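Local coordinates for protein PAN2-PAN3 deadenylation complex catalytic subunit pan2 (Neurospora crassa, PDB 4CZX) that shortens the poly(A) tails of mRNA as catalytic subunit of the PAN deadenylation complex, represented here by its N-terminal WD40 domain, at residues W43-G49 with G73-F78; A168-V174 with F194-L198; K186-H191 with D223-F229; P286-H292 with L304-N310. One frame throughout, in Å; residues are numbered along the deposited sequence. Where two conformers were deposited one is given.

Interaction 1 (W43-G49 with G73-F78); sequences WIGTQKG and GPLRQF
The carbonyl oxygen of Gln47 is pushed against the Gly73-Pro74 peptide, with Gln47 O 2.9 Å from Gly73 C and 3.1 Å from Pro74 N, an approach without hydrogen to share. It follows from a tight register at this end, Gln47 CA to Pro74 CA being 3.8 Å. Strand 43-45 runs into a type I turn from Thr46 to Gly49. Thr46 O accepts from Gly49 N (3.1 Å), closing the turn, and from Leu75 N (3.1 Å, 170°), the one hydrogen bond between the segments. Thr46 OG1 accepts from Lys48 N at 3.2 Å, an ST turn, and also hydrogen-bonds Asp24. Gly49 (92/14) and Gly73 (94/-148) adopt backbone angles that call for glycine. Further along the chains diverge, to 7.8 Å between the CA atoms of Trp43 and Phe78, and side chains fill the gap. Phe78 (chi1 m) points its ring at the strand, and Trp43 CB sits over its face, 3.6 Å from the ring centroid, in a CH-pi contact. Leu75 (tt) brings CD1 to 3.8 Å from Gly45 CA; a CB on Gly45 would hit Leu75 CB. This is packing between successive blades of a WD40 beta-propeller, joining the turn between strands 41-45 and 50-55 to the entry of strand 77-80. Lys48 bridges to Asp24 and Glu70, Leu75 touches Ala51 of strand 50-55, and Phe78 also packs on strands 32-35 and 85-88.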
# COMPACT_ATOMS: atom_id res chain seq x y z
N TRP A 43 -5.25 -28.21 13.12
CA TRP A 43 -4.49 -27.30 12.28
C TRP A 43 -4.52 -27.70 10.81
O TRP A 43 -4.39 -28.88 10.48
CB TRP A 43 -3.04 -27.23 12.77
CG TRP A 43 -2.92 -26.54 14.11
CD1 TRP A 43 -3.09 -27.11 15.34
CD2 TRP A 43 -2.65 -25.15 14.34
NE1 TRP A 43 -2.91 -26.16 16.33
CE2 TRP A 43 -2.64 -24.95 15.74
CE3 TRP A 43 -2.39 -24.05 13.50
CZ2 TRP A 43 -2.39 -23.70 16.32
CZ3 TRP A 43 -2.15 -22.81 14.09
CH2 TRP A 43 -2.14 -22.65 15.48
N ILE A 44 -4.69 -26.70 9.94
CA ILE A 44 -4.79 -26.93 8.48
C ILE A 44 -3.81 -26.01 7.76
O ILE A 44 -3.76 -24.81 8.06
CB ILE A 44 -6.22 -26.67 7.96
CG1 ILE A 44 -7.24 -27.50 8.76
CG2 ILE A 44 -6.33 -26.90 6.44
CD1 ILE A 44 -8.67 -27.24 8.37
N GLY A 45 -3.03 -26.55 6.83
CA GLY A 45 -2.10 -25.72 6.08
C GLY A 45 -2.54 -25.47 4.65
O GLY A 45 -3.26 -26.29 4.08
N THR A 46 -2.14 -24.33 4.07
CA THR A 46 -2.42 -24.02 2.66
C THR A 46 -1.20 -24.20 1.77
O THR A 46 -0.08 -24.34 2.25
CB THR A 46 -2.92 -22.55 2.44
OG1 THR A 46 -1.81 -21.65 2.49
CG2 THR A 46 -3.98 -22.13 3.48
N GLN A 47 -1.43 -24.14 0.46
CA GLN A 47 -0.38 -24.36 -0.52
C GLN A 47 0.63 -23.21 -0.57
O GLN A 47 1.61 -23.28 -1.33
CB GLN A 47 -1.00 -24.57 -1.92
CG GLN A 47 -1.92 -25.79 -2.02
CD GLN A 47 -1.16 -27.08 -1.80
OE1 GLN A 47 0.04 -27.16 -2.07
NE2 GLN A 47 -1.86 -28.11 -1.29
N LYS A 48 0.38 -22.14 0.20
CA LYS A 48 1.30 -21.00 0.25
C LYS A 48 1.76 -20.73 1.68
O LYS A 48 2.35 -19.69 1.98
CB LYS A 48 0.65 -19.74 -0.34
CG LYS A 48 0.46 -19.81 -1.87
CD LYS A 48 -0.59 -18.80 -2.34
CE LYS A 48 -0.10 -17.36 -2.23
NZ LYS A 48 -1.21 -16.35 -2.10
N GLY A 49 1.49 -21.66 2.58
CA GLY A 49 2.01 -21.54 3.93
C GLY A 49 1.15 -20.84 4.97
O GLY A 49 1.64 -20.51 6.05
N GLY A 73 5.92 -21.80 -0.84
CA GLY A 73 5.03 -22.89 -1.19
C GLY A 73 4.25 -23.48 -0.03
O GLY A 73 3.89 -22.78 0.92
N PRO A 74 3.97 -24.80 -0.09
CA PRO A 74 3.03 -25.41 0.84
C PRO A 74 3.54 -25.52 2.27
O PRO A 74 4.74 -25.64 2.50
CB PRO A 74 2.81 -26.83 0.26
CG PRO A 74 3.96 -27.05 -0.65
CD PRO A 74 4.31 -25.70 -1.21
N LEU A 75 2.61 -25.47 3.21
CA LEU A 75 2.91 -25.81 4.59
C LEU A 75 3.01 -27.34 4.58
O LEU A 75 2.04 -28.01 4.25
CB LEU A 75 1.81 -25.31 5.54
CG LEU A 75 2.24 -24.99 6.98
CD1 LEU A 75 1.08 -24.38 7.77
CD2 LEU A 75 2.76 -26.24 7.67
N ARG A 76 4.18 -27.87 4.90
CA ARG A 76 4.43 -29.30 4.68
C ARG A 76 3.99 -30.19 5.83
O ARG A 76 3.53 -31.32 5.61
CB ARG A 76 5.91 -29.53 4.40
CG ARG A 76 6.46 -28.69 3.25
CD ARG A 76 6.82 -29.57 2.12
NE ARG A 76 7.24 -28.85 0.93
CZ ARG A 76 6.77 -29.14 -0.29
NH1 ARG A 76 5.88 -30.11 -0.43
NH2 ARG A 76 7.18 -28.44 -1.34
N GLN A 77 4.16 -29.70 7.06
CA GLN A 77 3.89 -30.52 8.26
C GLN A 77 3.82 -29.65 9.52
O GLN A 77 4.46 -28.59 9.58
CB GLN A 77 4.97 -31.59 8.43
CG GLN A 77 4.66 -32.70 9.48
CD GLN A 77 5.89 -33.52 9.84
OE1 GLN A 77 6.82 -33.65 9.05
NE2 GLN A 77 5.93 -34.04 11.07
N PHE A 78 3.03 -30.12 10.49
CA PHE A 78 2.98 -29.56 11.84
C PHE A 78 3.64 -30.50 12.84
O PHE A 78 3.64 -31.73 12.65
CB PHE A 78 1.53 -29.35 12.30
CG PHE A 78 0.71 -28.46 11.43
CD1 PHE A 78 0.78 -27.07 11.54
CD2 PHE A 78 -0.21 -29.01 10.54
CE1 PHE A 78 -0.02 -26.25 10.74
CE2 PHE A 78 -1.01 -28.19 9.74
CZ PHE A 78 -0.91 -26.81 9.84

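Interaction 2 (A168-V174 with F194-L198); sequences ATNKGTV and FINDL
Strand 165-169 ends in a type I turn from Thr169 to Gly172, from which strand 173-177 returns antiparallel, Thr169 N donating to Thr173 O at 2.9 Å. This hairpin of one WD40 propeller blade meets the innermost strand of the next, 194-200, which turns a corner at Asn196 through a classic beta bulge against strand 204-210. The backbones come closest at Gly172 and Phe194, CA to CA 4.0 Å, with no direct hydrogen bond between the segments. Gly172 sits at 98/2, a conformation that calls for glycine, and a CB here would also crowd Phe194 N. The turn is braced by Thr169 (chi1 p), whose OG1 accepts from Lys171 N at 3.0 Å as an ST turn and hydrogen-bonds Thr173 OG1 at 2.9 Å. The contact centres on Ile195 (chi1 m, chi2 t). Its CD1 lies 3.7 Å from both Ala168 CB and Val174 CG2 and 3.5 Å from Gly172 O. Beyond the corner, Leu198 CD1 reaches the same two side chains, at 3.9 Å from Ala168 CB and 4.1 Å from Val174 CG2, making a buried apolar seam between blades. One water bridges the segments, 3.0 Å from Thr169 O and accepting from Ile195 N at 2.8 Å.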
# COMPACT_ATOMS: atom_id res chain seq x y z
N ALA A 168 10.36 -42.42 5.80
CA ALA A 168 9.92 -42.83 4.47
C ALA A 168 10.67 -42.05 3.39
O ALA A 168 10.60 -40.82 3.33
CB ALA A 168 8.43 -42.64 4.31
N THR A 169 11.38 -42.78 2.53
CA THR A 169 12.07 -42.17 1.41
C THR A 169 11.09 -41.84 0.30
O THR A 169 9.96 -42.33 0.28
CB THR A 169 13.14 -43.10 0.81
OG1 THR A 169 12.49 -44.08 -0.01
CG2 THR A 169 13.93 -43.78 1.91
N ASN A 170 11.53 -41.04 -0.65
CA ASN A 170 10.65 -40.71 -1.76
C ASN A 170 10.67 -41.80 -2.83
O ASN A 170 10.12 -41.61 -3.91
CB ASN A 170 11.02 -39.35 -2.36
CG ASN A 170 12.47 -39.26 -2.78
OD1 ASN A 170 13.20 -40.25 -2.77
ND2 ASN A 170 12.90 -38.05 -3.19
N LYS A 171 11.27 -42.95 -2.50
CA LYS A 171 11.30 -44.09 -3.43
C LYS A 171 10.40 -45.24 -2.97
O LYS A 171 10.32 -46.27 -3.64
CB LYS A 171 12.73 -44.63 -3.61
CG LYS A 171 13.78 -43.60 -3.99
CD LYS A 171 13.52 -42.97 -5.33
CE LYS A 171 14.48 -41.81 -5.57
NZ LYS A 171 14.30 -41.18 -6.91
N GLY A 172 9.75 -45.07 -1.83
CA GLY A 172 8.84 -46.09 -1.33
C GLY A 172 9.41 -47.03 -0.29
O GLY A 172 8.73 -47.97 0.14
N THR A 173 10.66 -46.82 0.10
CA THR A 173 11.27 -47.63 1.15
C THR A 173 11.17 -46.90 2.48
O THR A 173 11.02 -45.68 2.51
CB THR A 173 12.75 -47.95 0.86
OG1 THR A 173 13.47 -46.72 0.69
CG2 THR A 173 12.89 -48.77 -0.40
N VAL A 174 11.24 -47.65 3.57
CA VAL A 174 11.28 -47.04 4.89
C VAL A 174 12.61 -47.35 5.56
O VAL A 174 12.99 -48.51 5.69
CB VAL A 174 10.13 -47.55 5.77
CG1 VAL A 174 10.26 -46.98 7.20
CG2 VAL A 174 8.81 -47.14 5.16
N PHE A 194 6.46 -44.95 -4.25
CA PHE A 194 6.14 -43.88 -3.32
C PHE A 194 5.32 -44.34 -2.12
O PHE A 194 4.62 -45.34 -2.16
CB PHE A 194 5.38 -42.73 -4.01
CG PHE A 194 3.97 -43.07 -4.40
CD1 PHE A 194 3.71 -43.72 -5.62
CD2 PHE A 194 2.90 -42.75 -3.57
CE1 PHE A 194 2.41 -44.04 -5.98
CE2 PHE A 194 1.60 -43.07 -3.93
CZ PHE A 194 1.35 -43.72 -5.14
N ILE A 195 5.42 -43.53 -1.08
CA ILE A 195 4.67 -43.69 0.14
C ILE A 195 3.80 -42.45 0.26
O ILE A 195 4.32 -41.34 0.27
CB ILE A 195 5.61 -43.85 1.33
CG1 ILE A 195 6.20 -45.28 1.32
CG2 ILE A 195 4.87 -43.59 2.66
CD1 ILE A 195 7.37 -45.48 2.23
N ASN A 196 2.48 -42.63 0.28
CA ASN A 196 1.55 -41.52 0.40
C ASN A 196 1.28 -41.14 1.87
O ASN A 196 0.80 -40.04 2.17
CB ASN A 196 0.23 -41.86 -0.30
CG ASN A 196 -0.63 -40.64 -0.53
OD1 ASN A 196 -0.15 -39.64 -1.05
ND2 ASN A 196 -1.89 -40.70 -0.11
N ASP A 197 1.58 -42.07 2.77
CA ASP A 197 1.32 -41.86 4.19
C ASP A 197 2.10 -42.86 5.04
O ASP A 197 2.33 -44.00 4.64
CB ASP A 197 -0.18 -41.99 4.50
CG ASP A 197 -0.59 -41.23 5.78
OD1 ASP A 197 0.29 -40.69 6.46
OD2 ASP A 197 -1.81 -41.17 6.07
N LEU A 198 2.50 -42.41 6.22
CA LEU A 198 3.19 -43.26 7.19
C LEU A 198 2.71 -42.90 8.59
O LEU A 198 2.61 -41.72 8.92
CB LEU A 198 4.72 -43.11 7.07
CG LEU A 198 5.54 -43.95 8.07
CD1 LEU A 198 6.89 -44.38 7.49
CD2 LEU A 198 5.78 -43.24 9.41
O HOH W 1 7.44 -41.61 -1.14

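Interaction 3 (K186-H191 with D223-F229); sequences KQWQAH and DPYVKVF
Strands 186-189 and 225-229 pack nearly antiparallel (156°) with axes 9.3 Å apart, too far for backbone pairing, so side chains make the contact. Aromatic and apolar packing centres on Trp188 (chi1 t, chi2 43°). Phe229 CB stands over its six-membered ring, 3.5 Å from the centroid, as a CH-pi contact, while Phe229 CD1 (chi1 t) lies 3.6 Å from Trp188 CG. Trp188 CZ2 also meets Lys227 CB at 3.6 Å. A second CH-pi contact sets Lys227 CG 4.0 Å from the centroid of the His191 ring. Among polar links, His191 ND1 donates to Asp223 OD2 at 2.9 Å in a straight bond (179°), and Lys227 NZ makes a weak one to Ala190 O (3.2 Å). A water accepts from Trp188 NE1 (3.0 Å) and Lys227 NZ (2.8 Å). His191, in the loop between two blades, bonds Thr207 through NE2, so Asp223, His191 and Thr207 form a chain consistent with the structural Asp-His-Ser/Thr network of WD40 repeats.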
# COMPACT_ATOMS: atom_id res chain seq x y z
N LYS A 186 17.84 -50.52 9.73
CA LYS A 186 17.13 -51.47 8.88
C LYS A 186 16.38 -50.73 7.77
O LYS A 186 15.85 -49.64 8.00
CB LYS A 186 16.15 -52.28 9.73
CG LYS A 186 15.21 -53.19 8.98
CD LYS A 186 15.90 -54.48 8.59
CE LYS A 186 14.90 -55.64 8.58
NZ LYS A 186 15.55 -56.91 8.15
N GLN A 187 16.37 -51.30 6.57
CA GLN A 187 15.58 -50.74 5.47
C GLN A 187 14.45 -51.71 5.10
O GLN A 187 14.67 -52.92 4.99
CB GLN A 187 16.48 -50.45 4.26
CG GLN A 187 17.67 -49.56 4.60
CD GLN A 187 18.41 -49.03 3.38
OE1 GLN A 187 19.55 -49.43 3.12
NE2 GLN A 187 17.79 -48.12 2.65
N TRP A 188 13.25 -51.16 4.92
CA TRP A 188 12.07 -51.95 4.63
C TRP A 188 11.47 -51.52 3.30
O TRP A 188 11.19 -50.34 3.09
CB TRP A 188 11.06 -51.78 5.78
CG TRP A 188 9.71 -52.41 5.59
CD1 TRP A 188 9.44 -53.66 5.08
CD2 TRP A 188 8.44 -51.83 5.92
NE1 TRP A 188 8.08 -53.88 5.08
CE2 TRP A 188 7.45 -52.77 5.59
CE3 TRP A 188 8.06 -50.60 6.47
CZ2 TRP A 188 6.09 -52.52 5.78
CZ3 TRP A 188 6.71 -50.35 6.66
CH2 TRP A 188 5.74 -51.31 6.31
N GLN A 189 11.27 -52.47 2.39
CA GLN A 189 10.67 -52.14 1.10
C GLN A 189 9.15 -52.13 1.23
O GLN A 189 8.51 -53.18 1.21
CB GLN A 189 11.10 -53.14 0.02
CG GLN A 189 10.63 -52.73 -1.36
CD GLN A 189 11.41 -51.56 -1.90
OE1 GLN A 189 12.64 -51.62 -1.98
NE2 GLN A 189 10.71 -50.49 -2.26
N ALA A 190 8.57 -50.95 1.40
CA ALA A 190 7.14 -50.86 1.66
C ALA A 190 6.34 -50.84 0.36
O ALA A 190 5.47 -51.69 0.15
CB ALA A 190 6.83 -49.62 2.49
N HIS A 191 6.63 -49.89 -0.52
CA HIS A 191 5.92 -49.80 -1.79
C HIS A 191 6.90 -49.59 -2.94
O HIS A 191 8.07 -49.29 -2.72
CB HIS A 191 4.88 -48.68 -1.73
CG HIS A 191 3.95 -48.79 -0.57
ND1 HIS A 191 2.71 -49.38 -0.66
CD2 HIS A 191 4.09 -48.42 0.73
CE1 HIS A 191 2.12 -49.36 0.52
NE2 HIS A 191 2.94 -48.78 1.39
N ASP A 223 -1.99 -48.71 -3.69
CA ASP A 223 -2.05 -50.16 -3.47
C ASP A 223 -3.30 -50.60 -2.71
O ASP A 223 -3.82 -49.85 -1.87
CB ASP A 223 -0.80 -50.65 -2.73
CG ASP A 223 0.43 -50.69 -3.61
OD1 ASP A 223 0.30 -50.91 -4.84
OD2 ASP A 223 1.55 -50.52 -3.08
N PRO A 224 -3.80 -51.82 -2.98
CA PRO A 224 -5.00 -52.36 -2.33
C PRO A 224 -4.70 -52.94 -0.95
O PRO A 224 -5.27 -53.97 -0.55
CB PRO A 224 -5.43 -53.47 -3.30
CG PRO A 224 -4.14 -53.97 -3.84
CD PRO A 224 -3.29 -52.73 -4.03
N TYR A 225 -3.78 -52.30 -0.24
CA TYR A 225 -3.40 -52.76 1.08
C TYR A 225 -2.62 -51.70 1.82
O TYR A 225 -2.09 -50.76 1.22
CB TYR A 225 -2.55 -54.04 1.00
CG TYR A 225 -1.43 -53.97 -0.01
CD1 TYR A 225 -0.27 -53.24 0.24
CD2 TYR A 225 -1.53 -54.63 -1.23
CE1 TYR A 225 0.76 -53.17 -0.69
CE2 TYR A 225 -0.51 -54.57 -2.17
CZ TYR A 225 0.63 -53.84 -1.90
OH TYR A 225 1.65 -53.78 -2.82
N VAL A 226 -2.55 -51.88 3.13
CA VAL A 226 -1.64 -51.13 3.98
C VAL A 226 -0.45 -52.04 4.31
O VAL A 226 -0.65 -53.21 4.68
CB VAL A 226 -2.33 -50.67 5.28
CG1 VAL A 226 -1.30 -50.11 6.26
CG2 VAL A 226 -3.39 -49.64 4.97
N LYS A 227 0.77 -51.54 4.14
CA LYS A 227 1.95 -52.32 4.51
C LYS A 227 2.22 -52.20 6.01
O LYS A 227 2.06 -51.13 6.58
CB LYS A 227 3.17 -51.87 3.71
CG LYS A 227 3.19 -52.39 2.28
CD LYS A 227 3.20 -53.93 2.28
CE LYS A 227 3.97 -54.48 1.10
NZ LYS A 227 5.42 -54.63 1.43
N VAL A 228 2.60 -53.31 6.64
CA VAL A 228 2.77 -53.35 8.09
C VAL A 228 4.13 -53.91 8.49
O VAL A 228 4.58 -54.93 7.97
CB VAL A 228 1.67 -54.22 8.75
CG1 VAL A 228 1.80 -54.22 10.29
CG2 VAL A 228 0.28 -53.76 8.32
N PHE A 229 4.77 -53.24 9.44
CA PHE A 229 6.08 -53.65 9.94
C PHE A 229 6.08 -53.75 11.46
O PHE A 229 5.56 -52.86 12.14
CB PHE A 229 7.16 -52.67 9.46
CG PHE A 229 8.57 -53.14 9.75
CD1 PHE A 229 9.25 -53.91 8.82
CD2 PHE A 229 9.21 -52.78 10.93
CE1 PHE A 229 10.54 -54.34 9.06
CE2 PHE A 229 10.50 -53.22 11.18
CZ PHE A 229 11.17 -54.00 10.24
O HOH W 2 6.84 -56.00 3.35

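Interaction 4 (P286-H292 with L304-N310); sequences PQGVVLH and LADNKHN
This is a bulged antiparallel pairing within a single blade, joining innermost strand 290-295, with the loop leading into it, to strand 302-306 and the turn beyond. His292 and Ala305 form a hydrogen-bonded pair, Ala305 N to His292 O 2.9 Å and His292 N to Ala305 O 3.2 Å. Leu291 N also donates to Ala305 O (2.7 Å), so Leu291 and His292 share one partner, a classic beta bulge that shifts the register by one. Val290 then faces Asp306, CA to CA 4.1 Å. The blade closes the WD40 propeller ring, since N-terminal strand 10-16 is its outer edge beside 310-315. A type I turn from Asp306 to His309 leads toward that strand. Asp306 OD1 (chi1 p) accepts from Lys308 N (2.9 Å), an Asx turn, and OD2 from Gly288 N (3.1 Å). Gly288 leaves room for Asn307 and Lys308; a CB would clash with both. Asn307 N donates to Val289 O and Asn307 OD1 accepts from Val289 N, each at 2.8 Å, while Asn310 ND2 reaches Gln287 OE1 at 2.9 Å.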
# COMPACT_ATOMS: atom_id res chain seq x y z
N PRO A 286 -17.24 -36.94 1.59
CA PRO A 286 -16.44 -35.80 1.13
C PRO A 286 -16.97 -35.28 -0.20
O PRO A 286 -17.43 -36.06 -1.03
CB PRO A 286 -15.04 -36.39 0.99
CG PRO A 286 -15.26 -37.84 0.73
CD PRO A 286 -16.54 -38.23 1.43
N GLN A 287 -16.94 -33.96 -0.39
CA GLN A 287 -17.35 -33.38 -1.65
C GLN A 287 -16.37 -33.79 -2.74
O GLN A 287 -16.76 -34.17 -3.84
CB GLN A 287 -17.45 -31.85 -1.56
CG GLN A 287 -17.90 -31.19 -2.85
CD GLN A 287 -17.95 -29.68 -2.77
OE1 GLN A 287 -17.50 -29.07 -1.79
NE2 GLN A 287 -18.50 -29.06 -3.81
N GLY A 288 -15.08 -33.74 -2.42
CA GLY A 288 -14.06 -34.09 -3.39
C GLY A 288 -13.29 -35.34 -3.02
O GLY A 288 -13.75 -36.16 -2.22
N VAL A 289 -12.12 -35.49 -3.63
CA VAL A 289 -11.22 -36.60 -3.34
C VAL A 289 -10.49 -36.33 -2.02
O VAL A 289 -9.97 -35.24 -1.82
CB VAL A 289 -10.19 -36.78 -4.46
CG1 VAL A 289 -9.19 -37.86 -4.11
CG2 VAL A 289 -10.89 -37.08 -5.79
N VAL A 290 -10.46 -37.31 -1.12
CA VAL A 290 -9.77 -37.13 0.15
C VAL A 290 -8.27 -37.03 -0.09
O VAL A 290 -7.70 -37.84 -0.83
CB VAL A 290 -10.07 -38.28 1.15
CG1 VAL A 290 -9.32 -38.05 2.45
CG2 VAL A 290 -11.56 -38.37 1.41
N LEU A 291 -7.64 -36.01 0.49
CA LEU A 291 -6.21 -35.76 0.32
C LEU A 291 -5.40 -35.92 1.60
O LEU A 291 -4.20 -36.23 1.55
CB LEU A 291 -5.96 -34.35 -0.21
CG LEU A 291 -6.40 -34.05 -1.64
CD1 LEU A 291 -6.01 -32.62 -1.98
CD2 LEU A 291 -5.76 -35.03 -2.62
N HIS A 292 -6.03 -35.64 2.74
CA HIS A 292 -5.34 -35.74 4.04
C HIS A 292 -6.26 -36.28 5.11
O HIS A 292 -7.49 -36.14 5.03
CB HIS A 292 -4.78 -34.38 4.49
CG HIS A 292 -4.03 -33.66 3.42
ND1 HIS A 292 -2.76 -34.02 3.02
CD2 HIS A 292 -4.38 -32.59 2.66
CE1 HIS A 292 -2.37 -33.23 2.04
NE2 HIS A 292 -3.33 -32.35 1.80
N LEU A 304 -10.67 -35.29 7.89
CA LEU A 304 -10.39 -35.59 6.50
C LEU A 304 -10.46 -34.31 5.67
O LEU A 304 -11.44 -33.57 5.75
CB LEU A 304 -11.39 -36.61 5.94
CG LEU A 304 -11.50 -38.01 6.54
CD1 LEU A 304 -12.36 -38.03 7.80
CD2 LEU A 304 -12.07 -38.96 5.50
N ALA A 305 -9.42 -34.03 4.89
CA ALA A 305 -9.46 -32.87 4.00
C ALA A 305 -9.56 -33.35 2.56
O ALA A 305 -8.92 -34.34 2.20
CB ALA A 305 -8.22 -31.99 4.19
N ASP A 306 -10.38 -32.66 1.76
CA ASP A 306 -10.58 -33.10 0.37
C ASP A 306 -10.06 -32.07 -0.63
O ASP A 306 -9.67 -30.96 -0.26
CB ASP A 306 -12.06 -33.43 0.09
CG ASP A 306 -12.99 -32.21 0.07
OD1 ASP A 306 -12.53 -31.05 -0.09
OD2 ASP A 306 -14.21 -32.42 0.19
N ASN A 307 -10.06 -32.44 -1.91
CA ASN A 307 -9.45 -31.57 -2.90
C ASN A 307 -10.39 -30.44 -3.32
O ASN A 307 -10.05 -29.64 -4.18
CB ASN A 307 -8.99 -32.38 -4.12
CG ASN A 307 -10.14 -32.88 -4.96
OD1 ASN A 307 -11.26 -33.02 -4.49
ND2 ASN A 307 -9.86 -33.16 -6.22
N LYS A 308 -11.56 -30.37 -2.69
CA LYS A 308 -12.49 -29.26 -2.90
C LYS A 308 -12.39 -28.22 -1.78
O LYS A 308 -13.28 -27.37 -1.62
CB LYS A 308 -13.93 -29.78 -3.00
CG LYS A 308 -14.22 -30.68 -4.22
CD LYS A 308 -13.72 -30.08 -5.53
CE LYS A 308 -14.12 -30.96 -6.73
NZ LYS A 308 -13.69 -32.39 -6.57
N HIS A 309 -11.30 -28.31 -1.01
CA HIS A 309 -10.95 -27.38 0.09
C HIS A 309 -11.74 -27.61 1.39
O HIS A 309 -11.65 -26.80 2.32
CB HIS A 309 -11.12 -25.91 -0.35
CG HIS A 309 -10.22 -25.50 -1.48
ND1 HIS A 309 -9.58 -24.28 -1.50
CD2 HIS A 309 -9.88 -26.12 -2.63
CE1 HIS A 309 -8.87 -24.18 -2.61
NE2 HIS A 309 -9.04 -25.28 -3.31
N ASN A 310 -12.48 -28.70 1.50
CA ASN A 310 -13.21 -28.97 2.74
C ASN A 310 -12.38 -29.77 3.71
O ASN A 310 -11.64 -30.67 3.31
CB ASN A 310 -14.51 -29.73 2.48
CG ASN A 310 -15.37 -29.07 1.44
OD1 ASN A 310 -15.89 -27.98 1.65
ND2 ASN A 310 -15.53 -29.74 0.29

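How the interactions relate
All four contacts belong to one seven-bladed WD40 propeller. Along the chain interaction 1 comes first, interactions 2 and 3 interleave, and interaction 4 follows. Interactions 1 and 2 are equivalent inter-blade joints round the ring, their centres about 20 Å apart. Interactions 2 and 3 bind the same pair of blades, the former nearer the propeller centre. Their centres lie about 9 Å apart, and strands 173-177 and 184-189 link them directly. Interactions 1 and 3 lie on opposite sides of the chain's centre, their centres about 26 Å apart. Interactions 1 to 3 join neighbouring blades; interaction 4, centred about 15 Å from the centre of interaction 1, pairs strands within the blade closing the ring.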